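Local coordinates for AT-rich DNA-binding protein (Thermus thermophilus, PDB 2DT5) that probably acts as a homodimeric redox-sensing repressor, binding DNA and modulating transcription in response to the cellular NADH/NAD(+) balance, at residues L107-P115 and V122-L133. The protein carries 1 engineered substitution. Sequence-based numbering, arbitrary orientation.
With NAD (nicotinamide-adenine-dinucleotide), chain L.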
loop_
_atom_site.group_PDB
_atom_site.type_symbol
_atom_site.label_atom_id
_atom_site.label_comp_id
_atom_site.label_asym_id
_atom_site.label_seq_id
_atom_site.Cartn_x
_atom_site.Cartn_y
_atom_site.Cartn_z
ATOM N N LEU B 107 -11.989 -7.023 -14.807
ATOM C CA LEU B 107 -12.515 -8.142 -14.027
ATOM C C LEU B 107 -13.365 -9.052 -14.916
ATOM O O LEU B 107 -14.322 -8.585 -15.549
ATOM C CB LEU B 107 -13.366 -7.604 -12.875
ATOM C CG LEU B 107 -12.611 -6.879 -11.749
ATOM C CD1 LEU B 107 -13.574 -6.028 -10.953
ATOM C CD2 LEU B 107 -11.932 -7.888 -10.843
ATOM N N ARG B 108 -13.035 -10.343 -14.957
ATOM C CA ARG B 108 -13.783 -11.266 -15.813
ATOM C C ARG B 108 -14.291 -12.504 -15.112
ATOM O O ARG B 108 -14.733 -13.445 -15.766
ATOM C CB ARG B 108 -12.925 -11.705 -17.005
ATOM C CG ARG B 108 -12.485 -10.559 -17.896
ATOM C CD ARG B 108 -11.447 -10.999 -18.940
ATOM N NE ARG B 108 -10.913 -9.836 -19.645
ATOM C CZ ARG B 108 -9.859 -9.848 -20.457
ATOM N NH1 ARG B 108 -9.196 -10.973 -20.696
ATOM N NH2 ARG B 108 -9.457 -8.720 -21.020
ATOM N N GLY B 109 -14.223 -12.516 -13.789
ATOM C CA GLY B 109 -14.684 -13.675 -13.048
ATOM C C GLY B 109 -14.770 -13.402 -11.566
ATOM O O GLY B 109 -13.960 -12.665 -11.015
ATOM N N PHE B 110 -15.768 -13.996 -10.929
ATOM C CA PHE B 110 -16.011 -13.821 -9.506
ATOM C C PHE B 110 -16.344 -15.197 -8.941
ATOM O O PHE B 110 -17.281 -15.844 -9.392
ATOM C CB PHE B 110 -17.159 -12.823 -9.320
ATOM C CG PHE B 110 -17.008 -11.579 -10.162
ATOM C CD1 PHE B 110 -17.557 -11.522 -11.436
ATOM C CD2 PHE B 110 -16.282 -10.477 -9.693
ATOM C CE1 PHE B 110 -17.393 -10.393 -12.235
ATOM C CE2 PHE B 110 -16.106 -9.336 -10.487
ATOM C CZ PHE B 110 -16.663 -9.293 -11.760
ATOM N N PHE B 111 -15.567 -15.649 -7.960
ATOM C CA PHE B 111 -15.752 -16.980 -7.407
ATOM C C PHE B 111 -15.814 -17.062 -5.890
ATOM O O PHE B 111 -15.175 -16.288 -5.172
ATOM C CB PHE B 111 -14.622 -17.901 -7.902
ATOM C CG PHE B 111 -14.341 -17.793 -9.381
ATOM C CD1 PHE B 111 -13.455 -16.832 -9.872
ATOM C CD2 PHE B 111 -14.959 -18.659 -10.289
ATOM C CE1 PHE B 111 -13.188 -16.740 -11.250
ATOM C CE2 PHE B 111 -14.700 -18.574 -11.665
ATOM C CZ PHE B 111 -13.814 -17.617 -12.146
ATOM N N ASP B 112 -16.586 -18.033 -5.412
ATOM C CA ASP B 112 -16.752 -18.273 -3.984
ATOM C C ASP B 112 -17.151 -19.748 -3.869
ATOM O O ASP B 112 -17.277 -20.426 -4.886
ATOM C CB ASP B 112 -17.850 -17.355 -3.447
ATOM C CG ASP B 112 -17.728 -17.110 -1.960
ATOM O OD1 ASP B 112 -18.103 -18.012 -1.177
ATOM O OD2 ASP B 112 -17.250 -16.017 -1.568
ATOM N N VAL B 113 -17.331 -20.250 -2.651
ATOM C CA VAL B 113 -17.736 -21.640 -2.455
ATOM C C VAL B 113 -19.071 -21.697 -1.735
ATOM O O VAL B 113 -19.667 -22.756 -1.598
ATOM C CB VAL B 113 -16.718 -22.420 -1.609
ATOM C CG1 VAL B 113 -15.387 -22.499 -2.344
ATOM C CG2 VAL B 113 -16.538 -21.749 -0.265
ATOM N N ASP B 114 -19.532 -20.546 -1.267
ATOM C CA ASP B 114 -20.784 -20.453 -0.536
ATOM C C ASP B 114 -21.963 -20.540 -1.505
ATOM O O ASP B 114 -22.112 -19.709 -2.403
ATOM C CB ASP B 114 -20.816 -19.128 0.222
ATOM C CG ASP B 114 -21.999 -19.013 1.158
ATOM O OD1 ASP B 114 -22.990 -19.763 0.983
ATOM O OD2 ASP B 114 -21.939 -18.157 2.061
ATOM N N PRO B 115 -22.825 -21.551 -1.336
ATOM C CA PRO B 115 -23.973 -21.679 -2.242
ATOM C C PRO B 115 -24.905 -20.458 -2.235
ATOM O O PRO B 115 -25.628 -20.215 -3.196
ATOM C CB PRO B 115 -24.665 -22.948 -1.741
ATOM C CG PRO B 115 -23.532 -23.735 -1.134
ATOM C CD PRO B 115 -22.769 -22.675 -0.389
ATOM N N VAL B 122 -23.433 -9.590 -9.828
ATOM C CA VAL B 122 -22.440 -8.594 -9.416
ATOM C C VAL B 122 -22.064 -7.750 -10.631
ATOM O O VAL B 122 -22.375 -8.112 -11.770
ATOM C CB VAL B 122 -21.155 -9.251 -8.825
ATOM C CG1 VAL B 122 -21.502 -10.015 -7.568
ATOM C CG2 VAL B 122 -20.510 -10.165 -9.845
ATOM N N ARG B 123 -21.396 -6.629 -10.399
ATOM C CA ARG B 123 -21.011 -5.777 -11.509
ATOM C C ARG B 123 -20.250 -6.570 -12.556
ATOM O O ARG B 123 -19.165 -7.106 -12.288
ATOM C CB ARG B 123 -20.158 -4.596 -11.035
ATOM C CG ARG B 123 -19.739 -3.670 -12.183
ATOM C CD ARG B 123 -19.164 -2.367 -11.668
ATOM N NE ARG B 123 -18.701 -1.512 -12.758
ATOM C CZ ARG B 123 -19.460 -0.649 -13.433
ATOM N NH1 ARG B 123 -20.751 -0.501 -13.140
ATOM N NH2 ARG B 123 -18.921 0.077 -14.411
ATOM N N GLY B 124 -20.844 -6.655 -13.747
ATOM C CA GLY B 124 -20.217 -7.359 -14.849
ATOM C C GLY B 124 -20.392 -8.861 -14.914
ATOM O O GLY B 124 -19.783 -9.508 -15.763
ATOM N N GLY B 125 -21.198 -9.448 -14.038
ATOM C CA GLY B 125 -21.365 -10.885 -14.133
ATOM C C GLY B 125 -22.131 -11.527 -13.003
ATOM O O GLY B 125 -22.976 -10.907 -12.369
ATOM N N VAL B 126 -21.821 -12.788 -12.754
ATOM C CA VAL B 126 -22.475 -13.528 -11.695
ATOM C C VAL B 126 -21.403 -14.344 -10.980
ATOM O O VAL B 126 -20.439 -14.799 -11.596
ATOM C CB VAL B 126 -23.564 -14.445 -12.283
ATOM C CG1 VAL B 126 -22.927 -15.505 -13.169
ATOM C CG2 VAL B 126 -24.356 -15.083 -11.175
ATOM N N ILE B 127 -21.552 -14.497 -9.670
ATOM C CA ILE B 127 -20.593 -15.256 -8.896
ATOM C C ILE B 127 -20.686 -16.730 -9.269
ATOM O O ILE B 127 -21.775 -17.319 -9.253
ATOM C CB ILE B 127 -20.857 -15.085 -7.400
ATOM C CG1 ILE B 127 -20.715 -13.606 -7.036
ATOM C CG2 ILE B 127 -19.870 -15.931 -6.577
ATOM C CD1 ILE B 127 -20.995 -13.324 -5.584
ATOM N N GLU B 128 -19.548 -17.321 -9.625
ATOM C CA GLU B 128 -19.525 -18.732 -9.987
ATOM C C GLU B 128 -18.794 -19.516 -8.918
ATOM O O GLU B 128 -18.098 -18.942 -8.068
ATOM C CB GLU B 128 -18.847 -18.934 -11.341
ATOM C CG GLU B 128 -19.499 -18.142 -12.454
ATOM C CD GLU B 128 -18.819 -18.359 -13.786
ATOM O OE1 GLU B 128 -19.311 -19.195 -14.573
ATOM O OE2 GLU B 128 -17.785 -17.704 -14.036
ATOM N N HIS B 129 -18.953 -20.834 -8.956
ATOM C CA HIS B 129 -18.302 -21.665 -7.973
ATOM C C HIS B 129 -16.821 -21.787 -8.303
ATOM O O HIS B 129 -16.428 -21.865 -9.475
ATOM C CB HIS B 129 -18.961 -23.041 -7.903
ATOM C CG HIS B 129 -18.512 -23.847 -6.727
ATOM N ND1 HIS B 129 -17.269 -24.440 -6.664
ATOM C CD2 HIS B 129 -19.102 -24.089 -5.533
ATOM C CE1 HIS B 129 -17.114 -25.004 -5.480
ATOM N NE2 HIS B 129 -18.211 -24.806 -4.774
ATOM N N VAL B 130 -15.998 -21.784 -7.265
ATOM C CA VAL B 130 -14.566 -21.863 -7.464
ATOM C C VAL B 130 -14.158 -23.104 -8.272
ATOM O O VAL B 130 -13.062 -23.147 -8.831
ATOM C CB VAL B 130 -13.827 -21.837 -6.117
ATOM C CG1 VAL B 130 -14.009 -23.149 -5.398
ATOM C CG2 VAL B 130 -12.364 -21.539 -6.342
ATOM N N ASP B 131 -15.036 -24.105 -8.342
ATOM C CA ASP B 131 -14.732 -25.313 -9.115
ATOM C C ASP B 131 -14.617 -25.005 -10.599
ATOM O O ASP B 131 -13.999 -25.767 -11.341
ATOM C CB ASP B 131 -15.801 -26.396 -8.925
ATOM C CG ASP B 131 -15.791 -26.991 -7.539
ATOM O OD1 ASP B 131 -14.732 -26.943 -6.878
ATOM O OD2 ASP B 131 -16.837 -27.523 -7.111
ATOM N N LEU B 132 -15.204 -23.888 -11.028
ATOM C CA LEU B 132 -15.165 -23.481 -12.434
ATOM C C LEU B 132 -13.854 -22.847 -12.918
ATOM O O LEU B 132 -13.679 -22.632 -14.117
ATOM C CB LEU B 132 -16.319 -22.521 -12.723
ATOM C CG LEU B 132 -17.661 -23.210 -12.956
ATOM C CD1 LEU B 132 -18.794 -22.204 -12.915
ATOM C CD2 LEU B 132 -17.613 -23.907 -14.301
ATOM N N LEU B 133 -12.939 -22.552 -11.998
ATOM C CA LEU B 133 -11.651 -21.937 -12.354
ATOM C C LEU B 133 -10.919 -22.602 -13.522
ATOM O O LEU B 133 -10.503 -21.936 -14.475
ATOM C CB LEU B 133 -10.705 -21.936 -11.151
ATOM C CG LEU B 133 -10.866 -20.904 -10.031
ATOM C CD1 LEU B 133 -9.753 -21.128 -9.034
ATOM C CD2 LEU B 133 -10.800 -19.483 -10.594
HETATM P PA NAD L . -15.479 -12.735 4.583
HETATM O O1A NAD L . -16.515 -11.658 4.568
HETATM O O2A NAD L . -15.552 -13.817 5.616
HETATM O O5B NAD L . -15.495 -13.333 3.143
HETATM C C5B NAD L . -14.639 -14.430 2.735
HETATM C C4B NAD L . -15.321 -15.078 1.557
HETATM O O4B NAD L . -14.406 -16.153 1.165
HETATM C C3B NAD L . -16.676 -15.833 1.850
HETATM O O3B NAD L . -17.713 -15.331 0.950
HETATM C C2B NAD L . -16.377 -17.312 1.616
HETATM O O2B NAD L . -17.413 -18.112 1.189
HETATM C C1B NAD L . -15.211 -17.180 0.641
HETATM N N9A NAD L . -14.359 -18.338 0.591
HETATM C C8A NAD L . -13.818 -19.186 1.568
HETATM N N7A NAD L . -13.063 -20.144 1.061
HETATM C C5A NAD L . -13.064 -19.991 -0.279
HETATM C C6A NAD L . -12.422 -20.725 -1.379
HETATM N N6A NAD L . -11.659 -21.777 -1.177
HETATM N N1A NAD L . -12.685 -20.220 -2.655
HETATM C C2A NAD L . -13.458 -19.149 -2.932
HETATM N N3A NAD L . -14.092 -18.418 -1.917
HETATM C C4A NAD L . -13.872 -18.876 -0.608
HETATM O O3 NAD L . -14.029 -12.065 4.715
HETATM P PN NAD L . -13.509 -10.522 4.453
HETATM O O1N NAD L . -13.753 -9.718 5.665
HETATM O O2N NAD L . -14.116 -10.101 3.155
HETATM O O5D NAD L . -11.917 -10.780 4.345
HETATM C C5D NAD L . -11.370 -11.547 3.232
HETATM C C4D NAD L . -9.896 -11.630 3.373
HETATM O O4D NAD L . -9.323 -10.237 3.332
HETATM C C3D NAD L . -9.391 -12.217 4.758
HETATM O O3D NAD L . -8.225 -13.043 4.552
HETATM C C2D NAD L . -9.024 -10.959 5.525
HETATM O O2D NAD L . -8.196 -11.170 6.620
HETATM C C1D NAD L . -8.375 -10.102 4.380
HETATM N N1N NAD L . -8.160 -8.701 4.826
HETATM C C2N NAD L . -7.033 -8.056 4.246
HETATM C C3N NAD L . -6.877 -6.740 4.246
HETATM C C7N NAD L . -5.639 -6.136 3.656
HETATM O O7N NAD L . -5.407 -4.930 3.893
HETATM N N7N NAD L . -4.809 -6.919 2.943
HETATM C C4N NAD L . -7.931 -5.822 4.858
HETATM C C5N NAD L . -9.292 -6.471 4.692
HETATM C C6N NAD L . -9.348 -7.847 5.018
HETATM O O HOH W 1 -17.985 -14.897 -12.625
#
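Phe111 and Leu133 meet ring face to methyl: Leu133 CD2 stands 3.7 Å from the centroid of the Phe111 ring and 12° off its normal, a CH-pi contact centred on the ring. Phe111 and Glu128 leave the paired strands on the same face; CG anti to the carbonyl carbon, beside the backbone N (chi1 -46°), places the Phe111 ring against Leu133 and alongside the Glu128 carboxylate, with planes 21° apart. The carboxylate is claimed mainly by a salt bridge from OE1 to Arg136, while Leu133 continues onto helix 150-163. Phe110, the preceding residue, turns to the other face, where Val122 CG2 lies over its ring toward the rim, 3.6 Å from CD1; the type II turn from Val122 to Gly125 brings that methyl there. Between these two layers the strands pair in parallel, evidenced by Glu128 N to Phe110 O (2.7 Å, nearly straight) and Asp112 N to Glu128 O (3.2 Å). A water accepts from Phe110 N and also lies within bonding distance of Val126 O and Glu128 OE2, where the two strands separate. This is the edge of the Rossmann sheet, and strand 105-112 ends at the acidic residue that classically grips the adenosine ribose: Asp112 OD2 accepts from NAD O3B at 2.7 Å, while O2B approaches OD1 at a very short, doubtful length. OD1 also takes the amides of Val113 and Asp114, the second through its anti lone pair in an Asx turn, which fixes the carboxylate's rotation. Beyond it, Val113 CG1 and Val130 CG1 are tightly packed at 3.4 Å, and both valines border adenine atom N1A.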